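Local coordinates for protein V-type ATP synthase alpha chain (Thermoplasma volcanium, PDB 4O1S) that belongs to the inteins, its chain forming the mostly beta-strand splicing domain of the H-int clan found within an archaeal V-ATPase subunit A, at residues A[12-16]-A[52-56]; A[72-78]-A[140-146]; A[79-85]-A[132-138]. All blocks are in the same frame, centred on the assembly; numbering follows the deposited sequence.

In the fold
Contacts 2 and 3 follow long strands of this intein fold, whereas contact 1 joins a short strand and loop to strand 43-58. Contact 1 closes first along the chain and stands by itself, its centre about 24 Å from that of each of the others and on the opposite side of the chain's centre; it shares with contact 2 the sheet in which strands 43-58 and 61-75 are neighbours. Contact 3 is nested inside the loop closed by contact 2, their centres about 19 Å apart. Both use strands 77-83 and 129-141, and a Glu140-Arg80 salt bridge ties them. Contacts 2 and 3 thus form one long antiparallel ribbon that turns a corner between two sheets.

Contact 1. Residues A[12-16]-A[52-56]; sequences VYLAD and IQIYS
Ala15 and Gln53 make the firmer of the two backbone bonds here: the amide N of Ala15 reaches the carbonyl O of Gln53 at 2.8 Å, with an angle of 159° at the hydrogen. The same oxygen also receives a CA-H...O contact from Leu14 CA, at 3.3 Å. On the other side of Leu14, Tyr55 N gives Tyr13 O only a weak bond of 3.3 Å. Leu14 and Ile54 form a single bridge, and their side chains meet through Leu14 CD1 and Ile54 CG2, 3.9 Å apart.

The Tyr55 ring is turned to run along the Leu14-Ala15 backbone, its CG beside the backbone N (chi1 -73°). Leu14 O lies at the ring edge, 3.2 Å from Tyr55 CE2, and the methyl CB of Ala15 approaches Tyr55 CZ. Tyr13 turns its phenol away from 52-56, toward Leu164, and its hydroxyl is hydrogen-bonded to Gly161 O.

The bridge joins two sheets of the intein domain. Val12 pairs through its backbone with Ile20 in the two-stranded sheet of 11-13 and 19-21, whereas Ile54 and Ser56 are held in the larger sheet by Ser65 and Val63 of strand 61-75.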
loop_
_atom_site.group_PDB
_atom_site.type_symbol
_atom_site.label_atom_id
_atom_site.label_comp_id
_atom_site.label_asym_id
_atom_site.label_seq_id
_atom_site.Cartn_x
_atom_site.Cartn_y
_atom_site.Cartn_z
ATOM N N VAL A 12 -4.796 -0.345 -6.034
ATOM C CA VAL A 12 -3.706 0.553 -6.342
ATOM C C VAL A 12 -4.155 1.444 -7.480
ATOM O O VAL A 12 -5.078 1.093 -8.206
ATOM C CB VAL A 12 -2.464 -0.208 -6.718
ATOM C CG1 VAL A 12 -2.067 -1.049 -5.557
ATOM C CG2 VAL A 12 -2.742 -1.083 -7.877
ATOM N N TYR A 13 -3.531 2.610 -7.612
ATOM C CA TYR A 13 -3.990 3.611 -8.577
ATOM C C TYR A 13 -2.973 3.783 -9.696
ATOM O O TYR A 13 -1.859 4.272 -9.471
ATOM C CB TYR A 13 -4.322 4.927 -7.854
ATOM C CG TYR A 13 -5.431 4.694 -6.847
ATOM C CD1 TYR A 13 -6.775 4.808 -7.222
ATOM C CD2 TYR A 13 -5.146 4.272 -5.549
ATOM C CE1 TYR A 13 -7.798 4.555 -6.321
ATOM C CE2 TYR A 13 -6.160 4.016 -4.635
ATOM C CZ TYR A 13 -7.488 4.157 -5.029
ATOM O OH TYR A 13 -8.519 3.901 -4.146
ATOM N N LEU A 14 -3.335 3.319 -10.892
ATOM C CA LEU A 14 -2.437 3.452 -12.046
ATOM C C LEU A 14 -2.624 4.816 -12.688
ATOM O O LEU A 14 -3.697 5.433 -12.591
ATOM C CB LEU A 14 -2.669 2.413 -13.121
ATOM C CG LEU A 14 -2.780 0.925 -12.835
ATOM C CD1 LEU A 14 -1.743 0.492 -11.836
ATOM C CD2 LEU A 14 -4.186 0.623 -12.364
ATOM N N ALA A 15 -1.571 5.270 -13.360
ATOM C CA ALA A 15 -1.526 6.611 -13.915
ATOM C C ALA A 15 -2.496 6.774 -15.076
ATOM O O ALA A 15 -2.917 7.886 -15.389
ATOM C CB ALA A 15 -0.118 6.959 -14.324
ATOM N N ASP A 16 -2.862 5.661 -15.702
ATOM C CA ASP A 16 -3.829 5.687 -16.791
ATOM C C ASP A 16 -5.268 5.970 -16.337
ATOM O O ASP A 16 -6.187 5.931 -17.159
ATOM C CB ASP A 16 -3.745 4.395 -17.620
ATOM C CG ASP A 16 -4.352 3.180 -16.917
ATOM O OD1 ASP A 16 -4.577 3.229 -15.680
ATOM O OD2 ASP A 16 -4.594 2.165 -17.624
ATOM N N ILE A 52 5.162 -0.804 -14.074
ATOM C CA ILE A 52 3.787 -0.418 -13.875
ATOM C C ILE A 52 3.832 1.036 -13.458
ATOM O O ILE A 52 4.638 1.426 -12.611
ATOM C CB ILE A 52 3.080 -1.335 -12.824
ATOM C CG1 ILE A 52 1.798 -1.904 -13.403
ATOM C CG2 ILE A 52 2.748 -0.619 -11.554
ATOM C CD1 ILE A 52 2.047 -2.968 -14.457
ATOM N N GLN A 53 3.004 1.858 -14.082
ATOM C CA GLN A 53 3.022 3.263 -13.748
ATOM C C GLN A 53 1.948 3.638 -12.736
ATOM O O GLN A 53 0.750 3.661 -13.046
ATOM C CB GLN A 53 2.899 4.083 -15.002
ATOM C CG GLN A 53 4.158 4.076 -15.785
ATOM C CD GLN A 53 4.033 4.887 -17.047
ATOM O OE1 GLN A 53 3.002 5.518 -17.286
ATOM N NE2 GLN A 53 5.083 4.878 -17.872
ATOM N N ILE A 54 2.403 3.944 -11.527
ATOM C CA ILE A 54 1.520 4.228 -10.413
ATOM C C ILE A 54 1.727 5.611 -9.844
ATOM O O ILE A 54 2.587 6.360 -10.297
ATOM C CB ILE A 54 1.785 3.267 -9.263
ATOM C CG1 ILE A 54 3.246 2.843 -9.285
ATOM C CG2 ILE A 54 0.874 2.078 -9.362
ATOM C CD1 ILE A 54 3.800 2.649 -7.919
ATOM N N TYR A 55 0.955 5.922 -8.809
ATOM C CA TYR A 55 1.033 7.221 -8.158
ATOM C C TYR A 55 1.693 7.155 -6.799
ATOM O O TYR A 55 1.244 6.431 -5.923
ATOM C CB TYR A 55 -0.356 7.801 -7.995
ATOM C CG TYR A 55 -0.968 8.288 -9.279
ATOM C CD1 TYR A 55 -0.546 9.489 -9.860
ATOM C CD2 TYR A 55 -1.978 7.564 -9.904
ATOM C CE1 TYR A 55 -1.110 9.953 -11.034
ATOM C CE2 TYR A 55 -2.557 8.019 -11.070
ATOM C CZ TYR A 55 -2.115 9.216 -11.641
ATOM O OH TYR A 55 -2.677 9.685 -12.810
ATOM N N SER A 56 2.766 7.911 -6.629
ATOM C CA SER A 56 3.437 8.002 -5.343
ATOM C C SER A 56 3.117 9.338 -4.742
ATOM O O SER A 56 2.462 10.163 -5.377
ATOM C CB SER A 56 4.948 7.895 -5.496
ATOM O OG SER A 56 5.312 6.602 -5.914
#

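Contact 2. Residues A[72-78]-A[140-146]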
loop_
_atom_site.group_PDB
_atom_site.type_symbol
_atom_site.label_atom_id
_atom_site.label_comp_id
_atom_site.label_asym_id
_atom_site.label_seq_id
_atom_site.Cartn_x
_atom_site.Cartn_y
_atom_site.Cartn_z
ATOM N N LYS A 72 4.290 -11.316 -3.867
ATOM C CA LYS A 72 3.170 -12.010 -3.260
ATOM C C LYS A 72 3.703 -12.957 -2.212
ATOM O O LYS A 72 4.590 -13.767 -2.488
ATOM C CB LYS A 72 2.383 -12.782 -4.311
ATOM C CG LYS A 72 1.305 -13.668 -3.732
ATOM C CD LYS A 72 0.556 -14.449 -4.801
ATOM C CE LYS A 72 0.020 -15.750 -4.233
ATOM N NZ LYS A 72 -0.848 -16.408 -5.240
ATOM N N GLY A 73 3.167 -12.860 -1.004
ATOM C CA GLY A 73 3.600 -13.724 0.077
ATOM C C GLY A 73 2.447 -14.225 0.918
ATOM O O GLY A 73 1.302 -14.305 0.461
ATOM N N LYS A 74 2.763 -14.567 2.164
ATOM C CA LYS A 74 1.769 -15.044 3.126
ATOM C C LYS A 74 1.904 -14.262 4.418
ATOM O O LYS A 74 3.009 -13.960 4.866
ATOM C CB LYS A 74 1.957 -16.541 3.425
ATOM C CG LYS A 74 1.458 -17.514 2.316
ATOM C CD LYS A 74 -0.034 -17.372 2.074
ATOM C CE LYS A 74 -0.700 -18.707 1.851
ATOM N NZ LYS A 74 -2.149 -18.474 1.564
ATOM N N SER A 75 0.777 -13.921 5.022
ATOM C CA SER A 75 0.818 -13.461 6.401
ATOM C C SER A 75 -0.264 -14.191 7.198
ATOM O O SER A 75 -1.295 -14.602 6.654
ATOM C CB SER A 75 0.649 -11.951 6.499
ATOM O OG SER A 75 0.422 -11.546 7.846
ATOM N N SER A 76 0.011 -14.373 8.481
ATOM C CA SER A 76 -0.913 -14.971 9.415
ATOM C C SER A 76 -1.807 -13.904 9.971
ATOM O O SER A 76 -2.819 -14.203 10.618
ATOM C CB SER A 76 -0.129 -15.566 10.584
ATOM O OG SER A 76 0.449 -16.793 10.208
ATOM N N TYR A 77 -1.402 -12.658 9.762
ATOM C CA TYR A 77 -2.064 -11.551 10.415
ATOM C C TYR A 77 -2.326 -10.429 9.447
ATOM O O TYR A 77 -1.499 -10.127 8.589
ATOM C CB TYR A 77 -1.218 -11.016 11.572
ATOM C CG TYR A 77 -0.963 -12.039 12.614
ATOM C CD1 TYR A 77 -1.927 -12.343 13.553
ATOM C CD2 TYR A 77 0.230 -12.737 12.642
ATOM C CE1 TYR A 77 -1.708 -13.309 14.514
ATOM C CE2 TYR A 77 0.462 -13.710 13.597
ATOM C CZ TYR A 77 -0.508 -13.992 14.534
ATOM O OH TYR A 77 -0.284 -14.965 15.491
ATOM N N LEU A 78 -3.475 -9.797 9.618
ATOM C CA LEU A 78 -3.806 -8.585 8.889
ATOM C C LEU A 78 -4.349 -7.560 9.897
ATOM O O LEU A 78 -5.085 -7.920 10.838
ATOM C CB LEU A 78 -4.868 -8.892 7.840
ATOM C CG LEU A 78 -4.579 -8.771 6.348
ATOM C CD1 LEU A 78 -3.099 -8.683 6.000
ATOM C CD2 LEU A 78 -5.272 -9.920 5.605
ATOM N N GLU A 140 -6.765 -9.604 12.799
ATOM C CA GLU A 140 -7.336 -10.865 12.347
ATOM C C GLU A 140 -6.250 -11.901 12.056
ATOM O O GLU A 140 -5.280 -11.637 11.334
ATOM C CB GLU A 140 -8.188 -10.626 11.106
ATOM C CG GLU A 140 -9.083 -11.786 10.756
ATOM C CD GLU A 140 -9.852 -11.572 9.450
ATOM O OE1 GLU A 140 -10.319 -10.437 9.184
ATOM O OE2 GLU A 140 -9.985 -12.551 8.687
ATOM N N LYS A 141 -6.416 -13.082 12.631
ATOM C CA LYS A 141 -5.543 -14.207 12.337
ATOM C C LYS A 141 -6.197 -15.081 11.267
ATOM O O LYS A 141 -7.394 -15.357 11.341
ATOM C CB LYS A 141 -5.304 -15.008 13.603
ATOM C CG LYS A 141 -4.365 -16.163 13.457
ATOM C CD LYS A 141 -3.881 -16.573 14.844
ATOM C CE LYS A 141 -2.929 -17.747 14.770
ATOM N NZ LYS A 141 -3.563 -18.929 14.100
ATOM N N GLY A 142 -5.416 -15.493 10.267
ATOM C CA GLY A 142 -5.898 -16.329 9.168
ATOM C C GLY A 142 -4.754 -16.829 8.286
ATOM O O GLY A 142 -3.608 -16.890 8.729
ATOM N N ASP A 143 -5.055 -17.212 7.045
ATOM C CA ASP A 143 -4.004 -17.620 6.108
ATOM C C ASP A 143 -4.059 -16.698 4.888
ATOM O O ASP A 143 -4.621 -17.037 3.838
ATOM C CB ASP A 143 -4.122 -19.108 5.708
ATOM C CG ASP A 143 -2.942 -19.592 4.809
ATOM O OD1 ASP A 143 -1.766 -19.174 5.032
ATOM O OD2 ASP A 143 -3.201 -20.405 3.879
ATOM N N PHE A 144 -3.478 -15.521 5.033
ATOM C CA PHE A 144 -3.708 -14.515 4.027
ATOM C C PHE A 144 -2.613 -14.455 2.989
ATOM O O PHE A 144 -1.411 -14.549 3.296
ATOM C CB PHE A 144 -3.888 -13.156 4.664
ATOM C CG PHE A 144 -4.812 -13.161 5.840
ATOM C CD1 PHE A 144 -6.183 -13.184 5.655
ATOM C CD2 PHE A 144 -4.303 -13.095 7.140
ATOM C CE1 PHE A 144 -7.041 -13.152 6.749
ATOM C CE2 PHE A 144 -5.149 -13.069 8.249
ATOM C CZ PHE A 144 -6.518 -13.102 8.057
ATOM N N ASP A 145 -3.062 -14.323 1.750
ATOM C CA ASP A 145 -2.199 -13.898 0.673
ATOM C C ASP A 145 -1.936 -12.406 0.821
ATOM O O ASP A 145 -2.874 -11.613 0.967
ATOM C CB ASP A 145 -2.896 -14.152 -0.653
ATOM C CG ASP A 145 -2.904 -15.598 -1.018
ATOM O OD1 ASP A 145 -2.072 -16.350 -0.451
ATOM O OD2 ASP A 145 -3.728 -15.961 -1.877
ATOM N N VAL A 146 -0.671 -12.008 0.801
ATOM C CA VAL A 146 -0.382 -10.584 0.863
ATOM C C VAL A 146 0.518 -10.179 -0.300
ATOM O O VAL A 146 1.200 -11.018 -0.892
ATOM C CB VAL A 146 0.179 -10.128 2.250
ATOM C CG1 VAL A 146 -0.831 -10.381 3.327
ATOM C CG2 VAL A 146 1.464 -10.843 2.586
#
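Lys74 NZ is gripped by two carboxylates of the facing strand in a salt-bridge network: Asp145 OD1 at 2.9 Å, met from above the carboxylate plane, and, through a weak hydrogen bond, Asp143 OD2 at 3.2 Å. The lysine chain bends at chi2 and chi3, which brings its amine back over the partner strand, beside the Asp145 side chain and across that of Asp143. Lys72 NZ stays farther off, yet its charge probably adds to the field around Asp145.

Beneath these side chains the backbones pair in antiparallel fashion. Gly73 and Val146 exchange two bonds, the shorter from Gly73 N to Val146 O at 2.7 Å, and Ser75 and Phe144 exchange two more. Past this point the register slips by one residue, a beta bulge: Gly142 N now binds Ser76 O at 2.9 Å, and Leu78 pairs with Glu140. Both chains turn a corner at Ser76 and Gly142, so the paired ribbon bends out of one sheet and into the next, as a long, bent two-stranded ribbon does in the horseshoe-shaped intein (HINT) fold.

The Phe144 ring fills the inside of the bend. Leu78 CD2 sits over one face in a CH-pi contact, 3.5 Å from the ring centroid and 22° off the normal, while Gly142 C backs the opposite face near the rim. The edge is turned to Ser76 O, 3.5 Å from Phe144 CE2, and to Tyr77 N. Leu78 CD1 continues to Val146 CG1, the two side chains overlapping head to tail. On the other side of the ribbon the aliphatic chain of Lys141 runs along the Tyr77 ring.

Contact 3. Residues A[79-85]-A[132-138]; sequences VRIETIG and DRVKSIA. With SO4 (sulfate ion), chain F.
The Thr83 side chain stands roughly perpendicular to that of Asp132. Thr83 OG1, set between its own backbone N and carbonyl carbon (chi1 62°), donates to Asp132 OD2 at 2.7 Å from well above the carboxylate plane. The other oxygen, OD1, offers its syn lone pair to Gly85 N at 3.2 Å, so the carboxylate holds the strand end and the turn after it; Arg87 adds a salt bridge to OD2. The Ile84 side chain runs beside that of Arg133, Ile84 CG1 being 3.9 Å from Arg133 CB.

Farther along, Val79 and Ile137 also run alongside each other, Val79 CG1 and Ile137 CG2 touching at 3.5 Å. Ile81 instead slants across Val134. The register shifts at a classic beta bulge, where Glu82 O accepts from both Lys135 N (2.7 Å) and Ser136 N (3.0 Å); beyond it the Thr83 and Val134 side chains diverge.

Arg80 extends away from the partner strand. Its NH2 reaches O3 of a sulfate ion, probably from the crystallisation liquor, at 3.0 Å; NH1 bonds O1 weakly and also Ser90 OG, Glu140 OE1 forms a salt bridge with NE, and Ser7 OG also bonds the sulfate.

The segments lie on the middle strands 77-83 and 129-141 of a four-stranded antiparallel sheet: Val79 and Ile81 pair with strand 88-91, while Asp132 pairs with Ile119 of strand 118-122 and Val134 bonds Gly116 and Asp117 just before it.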
loop_
_atom_site.group_PDB
_atom_site.type_symbol
_atom_site.label_atom_id
_atom_site.label_comp_id
_atom_site.label_asym_id
_atom_site.label_seq_id
_atom_site.Cartn_x
_atom_site.Cartn_y
_atom_site.Cartn_z
ATOM N N VAL A 79 -3.965 -6.297 9.713
ATOM C CA VAL A 79 -4.554 -5.182 10.452
ATOM C C VAL A 79 -5.483 -4.409 9.522
ATOM O O VAL A 79 -5.060 -3.916 8.472
ATOM C CB VAL A 79 -3.466 -4.238 10.931
ATOM C CG1 VAL A 79 -4.070 -3.154 11.825
ATOM C CG2 VAL A 79 -2.354 -5.038 11.644
ATOM N N ARG A 80 -6.758 -4.329 9.882
ATOM C CA ARG A 80 -7.730 -3.663 9.016
ATOM C C ARG A 80 -8.053 -2.344 9.659
ATOM O O ARG A 80 -8.439 -2.281 10.830
ATOM C CB ARG A 80 -8.993 -4.502 8.854
ATOM C CG ARG A 80 -8.714 -6.000 8.794
ATOM C CD ARG A 80 -9.749 -6.676 7.958
ATOM N NE ARG A 80 -9.581 -8.126 7.824
ATOM C CZ ARG A 80 -9.202 -8.737 6.698
ATOM N NH1 ARG A 80 -8.913 -8.013 5.609
ATOM N NH2 ARG A 80 -9.110 -10.072 6.659
ATOM N N ILE A 81 -7.857 -1.284 8.894
ATOM C CA ILE A 81 -7.982 0.075 9.399
ATOM C C ILE A 81 -9.098 0.824 8.696
ATOM O O ILE A 81 -9.212 0.814 7.462
ATOM C CB ILE A 81 -6.694 0.851 9.149
ATOM C CG1 ILE A 81 -5.523 0.111 9.787
ATOM C CG2 ILE A 81 -6.812 2.281 9.671
ATOM C CD1 ILE A 81 -4.198 0.453 9.177
ATOM N N GLU A 82 -9.909 1.498 9.486
ATOM C CA GLU A 82 -10.987 2.284 8.936
ATOM C C GLU A 82 -10.987 3.674 9.565
ATOM O O GLU A 82 -10.847 3.825 10.793
ATOM C CB GLU A 82 -12.276 1.580 9.248
ATOM C CG GLU A 82 -13.312 1.732 8.235
ATOM C CD GLU A 82 -14.229 0.579 8.346
ATOM O OE1 GLU A 82 -15.441 0.815 8.536
ATOM O OE2 GLU A 82 -13.714 -0.568 8.295
ATOM N N THR A 83 -11.141 4.690 8.726
ATOM C CA THR A 83 -11.108 6.079 9.193
ATOM C C THR A 83 -12.504 6.663 9.257
ATOM O O THR A 83 -13.445 6.137 8.665
ATOM C CB THR A 83 -10.296 6.960 8.253
ATOM O OG1 THR A 83 -10.916 6.967 6.960
ATOM C CG2 THR A 83 -8.878 6.440 8.124
ATOM N N ILE A 84 -12.633 7.772 9.962
ATOM C CA ILE A 84 -13.923 8.431 10.050
ATOM C C ILE A 84 -14.384 8.808 8.662
ATOM O O ILE A 84 -15.554 8.679 8.338
ATOM C CB ILE A 84 -13.825 9.689 10.881
ATOM C CG1 ILE A 84 -13.228 9.337 12.239
ATOM C CG2 ILE A 84 -15.181 10.334 11.003
ATOM C CD1 ILE A 84 -13.684 10.188 13.331
ATOM N N GLY A 85 -13.441 9.246 7.836
ATOM C CA GLY A 85 -13.742 9.637 6.479
ATOM C C GLY A 85 -14.048 8.518 5.500
ATOM O O GLY A 85 -14.137 8.763 4.286
ATOM N N ASP A 132 -6.731 11.758 8.364
ATOM C CA ASP A 132 -8.026 11.233 8.723
ATOM C C ASP A 132 -7.894 10.431 10.021
ATOM O O ASP A 132 -6.974 9.614 10.170
ATOM C CB ASP A 132 -8.515 10.354 7.571
ATOM C CG ASP A 132 -9.993 10.178 7.575
ATOM O OD1 ASP A 132 -10.615 10.624 8.581
ATOM O OD2 ASP A 132 -10.506 9.593 6.582
ATOM N N ARG A 133 -8.791 10.684 10.966
ATOM C CA ARG A 133 -8.754 9.973 12.238
ATOM C C ARG A 133 -9.135 8.520 11.999
ATOM O O ARG A 133 -10.120 8.235 11.300
ATOM C CB ARG A 133 -9.715 10.604 13.250
ATOM C CG ARG A 133 -9.269 11.999 13.643
ATOM C CD ARG A 133 -10.091 12.615 14.758
ATOM N NE ARG A 133 -9.322 13.678 15.399
ATOM C CZ ARG A 133 -8.497 13.474 16.421
ATOM N NH1 ARG A 133 -8.369 12.252 16.924
ATOM N NH2 ARG A 133 -7.813 14.482 16.949
ATOM N N VAL A 134 -8.354 7.590 12.548
ATOM C CA VAL A 134 -8.799 6.216 12.490
ATOM C C VAL A 134 -9.907 5.981 13.517
ATOM O O VAL A 134 -9.790 6.348 14.701
ATOM C CB VAL A 134 -7.664 5.157 12.516
ATOM C CG1 VAL A 134 -6.305 5.804 12.408
ATOM C CG2 VAL A 134 -7.780 4.217 13.714
ATOM N N LYS A 135 -10.995 5.419 12.988
ATOM C CA LYS A 135 -12.221 5.109 13.691
ATOM C C LYS A 135 -12.077 3.727 14.312
ATOM O O LYS A 135 -12.535 3.471 15.431
ATOM C CB LYS A 135 -13.339 5.076 12.652
ATOM C CG LYS A 135 -14.733 4.752 13.138
ATOM C CD LYS A 135 -15.632 4.512 11.914
ATOM C CE LYS A 135 -17.103 4.392 12.300
ATOM N NZ LYS A 135 -17.944 4.037 11.116
ATOM N N SER A 136 -11.452 2.822 13.568
ATOM C CA SER A 136 -11.351 1.458 14.040
ATOM C C SER A 136 -10.168 0.699 13.465
ATOM O O SER A 136 -9.752 0.933 12.336
ATOM C CB SER A 136 -12.616 0.694 13.702
ATOM O OG SER A 136 -12.292 -0.257 12.719
ATOM N N ILE A 137 -9.647 -0.220 14.266
ATOM C CA ILE A 137 -8.546 -1.086 13.871
ATOM C C ILE A 137 -8.891 -2.499 14.275
ATOM O O ILE A 137 -9.279 -2.747 15.416
ATOM C CB ILE A 137 -7.251 -0.695 14.585
ATOM C CG1 ILE A 137 -6.907 0.770 14.292
ATOM C CG2 ILE A 137 -6.140 -1.578 14.128
ATOM C CD1 ILE A 137 -5.747 1.287 15.069
ATOM N N ALA A 138 -8.787 -3.427 13.332
ATOM C CA ALA A 138 -9.146 -4.822 13.601
ATOM C C ALA A 138 -7.945 -5.719 13.380
ATOM O O ALA A 138 -7.235 -5.590 12.361
ATOM C CB ALA A 138 -10.285 -5.260 12.706
HETATM S S SO4 F . -8.686 -11.251 2.792
HETATM O O1 SO4 F . -8.595 -9.782 2.820
HETATM O O2 SO4 F . -7.451 -11.839 2.258
HETATM O O3 SO4 F . -8.913 -11.747 4.153
HETATM O O4 SO4 F . -9.797 -11.680 1.934
HETATM O O HOH W 1 -11.025 -1.775 11.143
#